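Long-range contacts in vanadium-dependent haloperoxidase (Zobellia galactanivorans, PDB 4CIT), which probably acts as a vanadate-dependent peroxidase that oxidises iodide with hydrogen peroxide: residues A[187-195]-A[336-346]; A[236-246]-A[419-427]. All coordinates share one frame; numbering follows the deposited sequence. Where two conformers were deposited one is given.

Contact 1 (A[187-195]-A[336-346]); sequences DPGRWQPTP and NLIRPETVINQ. With VO4 (vanadate ion), chain F.
Trp-191 and Ile-338 meet where the two backbones run closest. Ile-338 N donates to Gly-189 O (3.0 Å), and Trp-191 N donates to Asn-336 O (2.9 Å) from above the carbonyl plane. These bonds form a single beta bridge between Arg-190 and Leu-337. Here the packing is close: Ile-338 CB lies 3.4 Å from Gly-189 O, and its CD1 touches the carbonyl oxygens of both Pro-188 and Arg-190. The Trp-191 ring, with CG anti to the backbone N (chi1 179°), turns its CD1-NE1 edge to Arg-339 CG. The loop before helix 340-347 supplies Arg-339 to the vanadate site of this PAP2-superfamily enzyme. Arg-339 is the N-cap residue, and its NH1 and NH2 both hold O4 of the vanadate edge-on. NE bonds Phe-361 O and NH1 also bonds Ile-423 O. One buried water links Gln-192 O, Arg-339 N and Thr-342 OG1. The solvent side is held more lightly. The amides of Gln-192 and Gln-346 come from opposite directions, their planes 22° apart, and pair through two weak bonds, Gln-346 NE2 to Gln-192 OE1 (3.3 Å) and Gln-192 NE2 to Gln-346 OE1. With an alanine in place of Gln-192, the Gln-346 amide would probably lose both partners and be free to turn.

Contact 2 (A[236-246]-A[419-427]); sequences FYKELKEVYDV and MYGGIHYRA. With VO4 (vanadate ion), chain B; VO4 (vanadate ion), chain F; VO4 (vanadate ion), chain D.
Glu-242 and Arg-426 form the salt bridge of this contact. Arg-426 grips the carboxylate side-on, NE to OE1 (2.9 Å) and NH2 to OE2 (2.6 Å). The two planes are only 5° apart, though both bonds are tilted out of them. The arginine chain bends at chi3 (-72°), which turns its NE-NH2 edge to the acid. Its NH1 pairs with Glu-430.

A second acid bonds to backbone. Ala-427 N, in the first turn of helix 426-446, donates to Glu-239 OE1 (3.0 Å) on its syn side, out of the carboxylate plane. Waters add to the polar joins. One is held by Glu-239 O, Glu-242 OE1 and Arg-426 N; another bridges Val-243 O and Met-419 O. His-424 leaves the backbone away from helix 235-253. Its NE2 binds vanadium (2.2 Å), while its ND1 is held by Glu-363.

Apolar contacts fill the buried side. Phe-236 CE2 lies over one face of the Tyr-425 ring, near its rim, with the ring planes at 57°. Leu-240 CD1 meets the edge of that ring at CE1 (3.9 Å). Val-243 CG2 touches Met-419 SD (3.9 Å). Val-243 also covers backbone oxygens: CG2 lies against His-424 O, which is buried with no polar partner, and CG1 against Gly-422 O.

Gly-422 ends helix 407-420 in a Schellman motif. The turn from there to helix 426-446 joins the vanadate site to helix 235-253, and helix 340-347 packs against Leu-240, Val-243 and Tyr-425.

How the contacts relate
From the N terminus the chain first reaches the loop 187-195, then helix 235-253 with segment 236-246. Segment 336-346 follows and closes contact 1 across 140 intervening residues. Segment 419-427 closes contact 2 across 172. The two closures cross, since their segments alternate along the chain. Contact 1 ties the loop after helix 172-175 to helix 340-347 and the loop before it. Contact 2 ties helix 235-253 to the turn between the last two helices. They also touch each other: Tyr-425 OH probably bonds Ile-338 O. Each contact contributes one vanadate-binding residue, Arg-339 and His-424.

Contact 1 (A[187-195]-A[336-346])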
loop_
_atom_site.group_PDB
_atom_site.type_symbol
_atom_site.label_atom_id
_atom_site.label_comp_id
_atom_site.label_asym_id
_atom_site.label_seq_id
_atom_site.Cartn_x
_atom_site.Cartn_y
_atom_site.Cartn_z
ATOM N N ASP A 187 -26.334 13.719 -8.681
ATOM C CA ASP A 187 -27.309 14.604 -8.069
ATOM C C ASP A 187 -26.794 15.323 -6.822
ATOM O O ASP A 187 -25.601 15.591 -6.681
ATOM C CB ASP A 187 -28.561 13.788 -7.712
ATOM N N PRO A 188 -27.703 15.644 -5.890
ATOM C CA PRO A 188 -27.228 16.215 -4.633
ATOM C C PRO A 188 -26.401 15.191 -3.826
ATOM O O PRO A 188 -25.760 15.608 -2.859
ATOM C CB PRO A 188 -28.528 16.566 -3.880
ATOM C CG PRO A 188 -29.529 15.594 -4.437
ATOM C CD PRO A 188 -29.163 15.398 -5.866
ATOM N N GLY A 189 -26.459 13.901 -4.210
ATOM C CA GLY A 189 -25.571 12.854 -3.634
ATOM C C GLY A 189 -24.127 12.893 -4.120
ATOM O O GLY A 189 -23.303 12.041 -3.724
ATOM N N ARG A 190 -23.803 13.811 -5.031
ATOM C CA ARG A 190 -22.442 13.881 -5.522
ATOM C C ARG A 190 -21.436 14.373 -4.466
ATOM O O ARG A 190 -21.718 15.265 -3.632
ATOM C CB ARG A 190 -22.285 14.544 -6.875
ATOM C CG ARG A 190 -22.041 16.020 -6.869
ATOM C CD ARG A 190 -22.389 16.601 -8.258
ATOM N NE ARG A 190 -22.611 18.043 -8.157
ATOM C CZ ARG A 190 -21.706 18.979 -8.433
ATOM N NH1 ARG A 190 -20.487 18.649 -8.844
ATOM N NH2 ARG A 190 -22.017 20.261 -8.294
ATOM N N TRP A 191 -20.260 13.787 -4.525
ATOM C CA TRP A 191 -19.178 14.151 -3.631
ATOM C C TRP A 191 -18.847 15.664 -3.749
ATOM O O TRP A 191 -18.786 16.199 -4.875
ATOM C CB TRP A 191 -17.913 13.350 -3.878
ATOM C CG TRP A 191 -16.770 13.746 -2.946
ATOM C CD1 TRP A 191 -16.605 13.444 -1.673
ATOM C CD2 TRP A 191 -15.644 14.562 -3.305
ATOM N NE1 TRP A 191 -15.459 13.996 -1.181
ATOM C CE2 TRP A 191 -14.841 14.693 -2.169
ATOM C CE3 TRP A 191 -15.268 15.196 -4.489
ATOM C CZ2 TRP A 191 -13.684 15.438 -2.147
ATOM C CZ3 TRP A 191 -14.088 15.957 -4.486
ATOM C CH2 TRP A 191 -13.304 16.054 -3.344
ATOM N N GLN A 192 -18.700 16.278 -2.604
ATOM C CA GLN A 192 -18.226 17.653 -2.456
ATOM C C GLN A 192 -16.916 17.703 -1.676
ATOM O O GLN A 192 -16.745 17.007 -0.663
ATOM C CB GLN A 192 -19.209 18.450 -1.581
ATOM C CG GLN A 192 -20.526 18.701 -2.156
ATOM C CD GLN A 192 -21.348 19.531 -1.182
ATOM O OE1 GLN A 192 -20.824 20.257 -0.331
ATOM N NE2 GLN A 192 -22.582 19.275 -1.203
ATOM N N PRO A 193 -15.991 18.577 -2.072
ATOM C CA PRO A 193 -14.903 18.797 -1.173
ATOM C C PRO A 193 -15.360 19.248 0.204
ATOM O O PRO A 193 -16.445 19.850 0.332
ATOM C CB PRO A 193 -14.072 19.927 -1.837
ATOM C CG PRO A 193 -14.363 19.836 -3.269
ATOM C CD PRO A 193 -15.854 19.405 -3.281
ATOM N N THR A 194 -14.578 18.853 1.180
ATOM C CA THR A 194 -14.921 18.990 2.617
ATOM C C THR A 194 -13.983 19.870 3.389
ATOM O O THR A 194 -12.817 19.950 3.100
ATOM C CB THR A 194 -14.937 17.567 3.289
ATOM O OG1 THR A 194 -13.750 16.830 2.986
ATOM C CG2 THR A 194 -16.135 16.706 2.770
ATOM N N PRO A 195 -14.512 20.534 4.466
ATOM C CA PRO A 195 -13.642 21.345 5.299
ATOM C C PRO A 195 -12.690 20.514 6.098
ATOM O O PRO A 195 -12.949 19.305 6.373
ATOM C CB PRO A 195 -14.655 22.047 6.254
ATOM C CG PRO A 195 -15.776 21.013 6.402
ATOM C CD PRO A 195 -15.919 20.458 4.995
ATOM N N ASN A 336 -18.818 8.342 -7.030
ATOM C CA ASN A 336 -18.597 9.722 -6.673
ATOM C C ASN A 336 -19.555 10.196 -5.565
ATOM O O ASN A 336 -20.319 11.139 -5.735
ATOM C CB ASN A 336 -18.722 10.575 -7.930
ATOM C CG ASN A 336 -18.263 12.000 -7.717
ATOM O OD1 ASN A 336 -17.287 12.280 -7.035
ATOM N ND2 ASN A 336 -18.951 12.909 -8.357
ATOM N N LEU A 337 -19.503 9.484 -4.444
ATOM C CA LEU A 337 -20.448 9.631 -3.333
ATOM C C LEU A 337 -20.025 10.600 -2.284
ATOM O O LEU A 337 -18.910 10.569 -1.792
ATOM C CB LEU A 337 -20.676 8.261 -2.721
ATOM C CG LEU A 337 -21.833 8.172 -1.712
ATOM C CD1 LEU A 337 -23.229 8.439 -2.328
ATOM C CD2 LEU A 337 -21.786 6.784 -1.014
ATOM N N ILE A 338 -20.994 11.425 -1.855
ATOM C CA ILE A 338 -20.810 12.397 -0.796
ATOM C C ILE A 338 -20.419 11.775 0.545
ATOM O O ILE A 338 -20.877 10.677 0.881
ATOM C CB ILE A 338 -22.173 13.139 -0.694
ATOM C CG1 ILE A 338 -22.056 14.451 0.075
ATOM C CG2 ILE A 338 -23.258 12.207 -0.158
ATOM C CD1 ILE A 338 -23.263 15.378 -0.294
ATOM N N ARG A 339 -19.533 12.450 1.297
ATOM C CA ARG A 339 -19.079 12.041 2.579
ATOM C C ARG A 339 -20.086 12.368 3.667
ATOM O O ARG A 339 -20.899 13.294 3.527
ATOM C CB ARG A 339 -17.727 12.703 2.886
ATOM C CG ARG A 339 -16.637 12.195 2.013
ATOM C CD ARG A 339 -16.085 10.877 2.580
ATOM N NE ARG A 339 -14.881 10.464 1.827
ATOM C CZ ARG A 339 -13.945 9.655 2.283
ATOM N NH1 ARG A 339 -14.065 9.013 3.438
ATOM N NH2 ARG A 339 -12.918 9.346 1.497
ATOM N N PRO A 340 -20.099 11.561 4.761
ATOM C CA PRO A 340 -21.060 11.690 5.816
ATOM C C PRO A 340 -21.159 13.099 6.456
ATOM O O PRO A 340 -22.320 13.575 6.654
ATOM C CB PRO A 340 -20.583 10.665 6.854
ATOM C CG PRO A 340 -19.887 9.639 6.105
ATOM C CD PRO A 340 -19.190 10.414 4.991
ATOM N N GLU A 341 -20.027 13.768 6.708
ATOM C CA GLU A 341 -20.125 15.094 7.347
ATOM C C GLU A 341 -20.910 16.093 6.524
ATOM O O GLU A 341 -21.612 16.951 7.097
ATOM C CB GLU A 341 -18.751 15.671 7.707
ATOM C CG GLU A 341 -17.871 16.086 6.562
ATOM C CD GLU A 341 -16.668 16.875 7.123
ATOM O OE1 GLU A 341 -16.790 18.050 7.571
ATOM O OE2 GLU A 341 -15.613 16.278 7.266
ATOM N N THR A 342 -20.742 16.070 5.213
ATOM C CA THR A 342 -21.431 16.982 4.283
ATOM C C THR A 342 -22.968 16.847 4.413
ATOM O O THR A 342 -23.671 17.851 4.606
ATOM C CB THR A 342 -21.006 16.683 2.869
ATOM O OG1 THR A 342 -19.547 16.577 2.832
ATOM C CG2 THR A 342 -21.500 17.785 1.936
ATOM N N VAL A 343 -23.478 15.612 4.434
ATOM C CA VAL A 343 -24.906 15.389 4.493
ATOM C C VAL A 343 -25.403 15.694 5.888
ATOM O O VAL A 343 -26.448 16.352 6.063
ATOM C CB VAL A 343 -25.306 13.922 4.123
ATOM C CG1 VAL A 343 -26.799 13.849 3.954
ATOM C CG2 VAL A 343 -24.607 13.501 2.798
ATOM N N ILE A 344 -24.618 15.322 6.863
ATOM C CA ILE A 344 -25.046 15.577 8.257
ATOM C C ILE A 344 -25.076 17.097 8.503
ATOM O O ILE A 344 -26.067 17.597 9.106
ATOM C CB ILE A 344 -24.162 14.826 9.291
ATOM C CG1 ILE A 344 -24.432 13.278 9.233
ATOM C CG2 ILE A 344 -24.383 15.432 10.671
ATOM C CD1 ILE A 344 -23.263 12.541 9.803
ATOM N N ASN A 345 -24.028 17.841 8.148
ATOM C CA ASN A 345 -24.008 19.273 8.443
ATOM C C ASN A 345 -25.048 20.067 7.613
ATOM O O ASN A 345 -25.627 21.037 8.150
ATOM C CB ASN A 345 -22.646 19.896 8.253
ATOM C CG ASN A 345 -21.652 19.412 9.294
ATOM O OD1 ASN A 345 -22.011 19.130 10.491
ATOM N ND2 ASN A 345 -20.465 19.403 8.929
ATOM N N GLN A 346 -25.353 19.624 6.389
ATOM C CA GLN A 346 -26.335 20.295 5.561
ATOM C C GLN A 346 -27.798 19.966 5.876
ATOM O O GLN A 346 -28.698 20.805 5.598
ATOM C CB GLN A 346 -26.016 20.147 4.054
ATOM C CG GLN A 346 -24.816 20.971 3.645
ATOM C CD GLN A 346 -24.074 20.597 2.329
ATOM O OE1 GLN A 346 -24.652 20.207 1.410
ATOM N NE2 GLN A 346 -22.777 20.727 2.318
HETATM O O4 VO4 F . -11.455 7.589 3.588
HETATM O O HOH W 1 -18.187 15.518 -7.499
HETATM O O HOH W 2 -18.642 15.222 0.539
HETATM O O HOH W 3 -13.266 17.009 7.969
#

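Contact 2 (A[236-246]-A[419-427])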
loop_
_atom_site.group_PDB
_atom_site.type_symbol
_atom_site.label_atom_id
_atom_site.label_comp_id
_atom_site.label_asym_id
_atom_site.label_seq_id
_atom_site.Cartn_x
_atom_site.Cartn_y
_atom_site.Cartn_z
ATOM N N PHE A 236 -29.895 4.527 2.649
ATOM C CA PHE A 236 -28.892 5.552 2.776
ATOM C C PHE A 236 -29.051 6.279 4.110
ATOM O O PHE A 236 -28.098 6.470 4.898
ATOM C CB PHE A 236 -28.898 6.521 1.615
ATOM C CG PHE A 236 -27.797 7.566 1.686
ATOM C CD1 PHE A 236 -28.014 8.726 2.407
ATOM C CD2 PHE A 236 -26.515 7.325 1.190
ATOM C CE1 PHE A 236 -27.028 9.681 2.519
ATOM C CE2 PHE A 236 -25.498 8.253 1.342
ATOM C CZ PHE A 236 -25.769 9.453 2.008
ATOM N N TYR A 237 -30.278 6.647 4.412
ATOM C CA TYR A 237 -30.541 7.393 5.623
ATOM C C TYR A 237 -30.207 6.562 6.851
ATOM O O TYR A 237 -29.639 7.077 7.836
ATOM C CB TYR A 237 -31.993 7.900 5.660
ATOM C CG TYR A 237 -32.117 9.133 6.552
ATOM C CD1 TYR A 237 -31.715 10.370 6.080
ATOM C CD2 TYR A 237 -32.615 9.052 7.841
ATOM C CE1 TYR A 237 -31.815 11.513 6.843
ATOM C CE2 TYR A 237 -32.721 10.210 8.636
ATOM C CZ TYR A 237 -32.316 11.429 8.111
ATOM O OH TYR A 237 -32.384 12.593 8.861
ATOM N N LYS A 238 -30.540 5.282 6.824
ATOM C CA LYS A 238 -30.140 4.418 7.888
ATOM C C LYS A 238 -28.655 4.440 8.115
ATOM O O LYS A 238 -28.187 4.475 9.248
ATOM C CB LYS A 238 -30.716 3.008 7.742
ATOM C CG LYS A 238 -32.246 3.110 7.894
ATOM C CD LYS A 238 -32.908 1.743 7.937
ATOM C CE LYS A 238 -34.423 1.850 7.979
ATOM N NZ LYS A 238 -34.967 0.529 7.601
ATOM N N GLU A 239 -27.906 4.355 7.028
ATOM C CA GLU A 239 -26.461 4.338 7.177
ATOM C C GLU A 239 -25.866 5.689 7.632
ATOM O O GLU A 239 -24.943 5.706 8.395
ATOM C CB GLU A 239 -25.830 3.943 5.811
ATOM C CG GLU A 239 -26.113 2.486 5.559
ATOM C CD GLU A 239 -25.138 1.770 4.702
ATOM O OE1 GLU A 239 -24.131 2.361 4.254
ATOM O OE2 GLU A 239 -25.409 0.533 4.513
ATOM N N LEU A 240 -26.483 6.781 7.242
ATOM C CA LEU A 240 -26.083 8.140 7.632
ATOM C C LEU A 240 -26.324 8.314 9.102
ATOM O O LEU A 240 -25.486 8.813 9.880
ATOM C CB LEU A 240 -27.013 9.126 6.882
ATOM C CG LEU A 240 -26.757 10.582 7.159
ATOM C CD1 LEU A 240 -25.391 10.922 6.641
ATOM C CD2 LEU A 240 -27.820 11.452 6.503
ATOM N N LYS A 241 -27.495 7.816 9.530
ATOM C CA LYS A 241 -27.862 7.879 10.928
ATOM C C LYS A 241 -26.952 7.067 11.820
ATOM O O LYS A 241 -26.625 7.481 12.919
ATOM C CB LYS A 241 -29.333 7.471 11.124
ATOM C CG LYS A 241 -29.892 7.651 12.549
ATOM C CD LYS A 241 -31.184 6.883 12.846
ATOM C CE LYS A 241 -31.865 7.364 14.128
ATOM N NZ LYS A 241 -31.272 6.795 15.371
ATOM N N GLU A 242 -26.498 5.920 11.362
ATOM C CA GLU A 242 -25.493 5.139 12.046
ATOM C C GLU A 242 -24.167 5.921 12.285
ATOM O O GLU A 242 -23.710 5.943 13.324
ATOM C CB GLU A 242 -25.265 3.808 11.291
ATOM C CG GLU A 242 -24.220 3.006 12.042
ATOM C CD GLU A 242 -23.712 1.721 11.395
ATOM O OE1 GLU A 242 -23.947 1.483 10.197
ATOM O OE2 GLU A 242 -22.996 0.947 12.131
ATOM N N VAL A 243 -23.589 6.542 11.263
ATOM C CA VAL A 243 -22.434 7.401 11.353
ATOM C C VAL A 243 -22.617 8.446 12.416
ATOM O O VAL A 243 -21.759 8.666 13.280
ATOM C CB VAL A 243 -22.032 8.000 9.986
ATOM C CG1 VAL A 243 -20.791 8.892 10.191
ATOM C CG2 VAL A 243 -21.663 6.858 9.046
ATOM N N TYR A 244 -23.759 9.104 12.330
ATOM C CA TYR A 244 -24.110 10.227 13.230
ATOM C C TYR A 244 -24.147 9.738 14.664
ATOM O O TYR A 244 -23.484 10.306 15.564
ATOM C CB TYR A 244 -25.454 10.757 12.788
ATOM C CG TYR A 244 -25.948 11.898 13.643
ATOM C CD1 TYR A 244 -25.446 13.146 13.495
ATOM C CD2 TYR A 244 -26.941 11.692 14.564
ATOM C CE1 TYR A 244 -25.899 14.239 14.255
ATOM C CE2 TYR A 244 -27.433 12.778 15.309
ATOM C CZ TYR A 244 -26.854 14.031 15.173
ATOM O OH TYR A 244 -27.302 15.132 15.892
ATOM N N ASP A 245 -24.864 8.664 14.881
ATOM C CA ASP A 245 -25.111 8.053 16.200
ATOM C C ASP A 245 -23.839 7.451 16.861
ATOM O O ASP A 245 -23.566 7.624 18.056
ATOM C CB ASP A 245 -26.202 6.942 16.189
ATOM C CG ASP A 245 -27.612 7.493 15.945
ATOM O OD1 ASP A 245 -27.834 8.732 16.098
ATOM O OD2 ASP A 245 -28.517 6.709 15.604
ATOM N N VAL A 246 -23.047 6.715 16.079
ATOM C CA VAL A 246 -21.766 6.255 16.562
ATOM C C VAL A 246 -20.908 7.376 17.104
ATOM O O VAL A 246 -20.240 7.226 18.131
ATOM C CB VAL A 246 -21.018 5.431 15.458
ATOM C CG1 VAL A 246 -19.543 5.156 15.804
ATOM C CG2 VAL A 246 -21.721 4.170 15.227
ATOM N N MET A 419 -15.623 3.750 10.573
ATOM C CA MET A 419 -16.951 4.030 11.136
ATOM C C MET A 419 -16.772 4.835 12.392
ATOM O O MET A 419 -17.428 5.922 12.543
ATOM C CB MET A 419 -17.719 2.731 11.427
ATOM C CG MET A 419 -19.009 2.996 12.196
ATOM S SD MET A 419 -20.250 3.998 11.365
ATOM C CE MET A 419 -20.372 3.005 9.837
ATOM N N TYR A 420 -15.845 4.391 13.256
ATOM C CA TYR A 420 -15.547 5.208 14.464
ATOM C C TYR A 420 -15.059 6.547 14.086
ATOM O O TYR A 420 -15.270 7.513 14.829
ATOM C CB TYR A 420 -14.493 4.545 15.311
ATOM C CG TYR A 420 -14.782 3.105 15.733
ATOM C CD1 TYR A 420 -16.075 2.667 15.950
ATOM C CD2 TYR A 420 -13.730 2.217 16.040
ATOM C CE1 TYR A 420 -16.346 1.359 16.392
ATOM C CE2 TYR A 420 -13.990 0.910 16.462
ATOM C CZ TYR A 420 -15.266 0.502 16.642
ATOM O OH TYR A 420 -15.560 -0.760 17.106
ATOM N N GLY A 421 -14.350 6.629 12.944
ATOM C CA GLY A 421 -13.823 7.884 12.523
ATOM C C GLY A 421 -14.790 8.909 11.928
ATOM O O GLY A 421 -14.403 10.104 11.789
ATOM N N GLY A 422 -16.000 8.489 11.576
ATOM C CA GLY A 422 -17.059 9.373 11.047
ATOM C C GLY A 422 -16.929 9.756 9.630
ATOM O O GLY A 422 -17.576 10.694 9.197
ATOM N N ILE A 423 -16.096 9.008 8.858
ATOM C CA ILE A 423 -15.820 9.381 7.478
ATOM C C ILE A 423 -16.314 8.408 6.403
ATOM O O ILE A 423 -16.238 8.694 5.236
ATOM C CB ILE A 423 -14.317 9.762 7.245
ATOM C CG1 ILE A 423 -13.417 8.545 7.313
ATOM C CG2 ILE A 423 -13.950 10.906 8.185
ATOM C CD1 ILE A 423 -13.094 8.041 8.673
ATOM N N HIS A 424 -16.733 7.224 6.799
ATOM C CA HIS A 424 -17.346 6.222 5.896
ATOM C C HIS A 424 -18.623 5.722 6.425
ATOM O O HIS A 424 -18.768 5.472 7.620
ATOM C CB HIS A 424 -16.396 5.024 5.621
ATOM C CG HIS A 424 -15.310 5.313 4.616
ATOM N ND1 HIS A 424 -15.547 5.585 3.294
ATOM C CD2 HIS A 424 -13.966 5.447 4.786
ATOM C CE1 HIS A 424 -14.391 5.793 2.674
ATOM N NE2 HIS A 424 -13.416 5.728 3.561
ATOM N N TYR A 425 -19.541 5.416 5.516
ATOM C CA TYR A 425 -20.754 4.650 5.856
ATOM C C TYR A 425 -20.450 3.141 5.914
ATOM O O TYR A 425 -19.475 2.642 5.315
ATOM C CB TYR A 425 -21.847 4.857 4.775
ATOM C CG TYR A 425 -22.110 6.299 4.348
ATOM C CD1 TYR A 425 -22.829 7.153 5.095
ATOM C CD2 TYR A 425 -21.539 6.783 3.207
ATOM C CE1 TYR A 425 -23.031 8.512 4.709
ATOM C CE2 TYR A 425 -21.738 8.094 2.780
ATOM C CZ TYR A 425 -22.466 8.974 3.551
ATOM O OH TYR A 425 -22.569 10.258 3.042
ATOM N N ARG A 426 -21.370 2.375 6.493
ATOM C CA ARG A 426 -21.225 0.940 6.563
ATOM C C ARG A 426 -20.950 0.275 5.241
ATOM O O ARG A 426 -20.082 -0.655 5.172
ATOM C CB ARG A 426 -22.441 0.304 7.305
ATOM C CG ARG A 426 -22.437 -1.240 7.374
ATOM C CD ARG A 426 -23.717 -1.679 8.068
ATOM N NE ARG A 426 -23.625 -1.350 9.488
ATOM C CZ ARG A 426 -23.000 -2.075 10.415
ATOM N NH1 ARG A 426 -22.471 -3.265 10.112
ATOM N NH2 ARG A 426 -22.952 -1.648 11.693
ATOM N N ALA A 427 -21.712 0.622 4.212
ATOM C CA ALA A 427 -21.553 -0.068 2.894
ATOM C C ALA A 427 -20.157 0.065 2.331
ATOM O O ALA A 427 -19.567 -0.932 1.830
ATOM C CB ALA A 427 -22.567 0.388 1.905
HETATM V V VO4 B . -11.324 6.074 3.165
HETATM O O4 VO4 F . -11.455 7.589 3.588
HETATM O O2 VO4 D . -11.096 4.581 4.260
HETATM O O HOH W 4 -23.336 3.474 8.220
HETATM O O HOH W 5 -19.036 8.051 13.368
#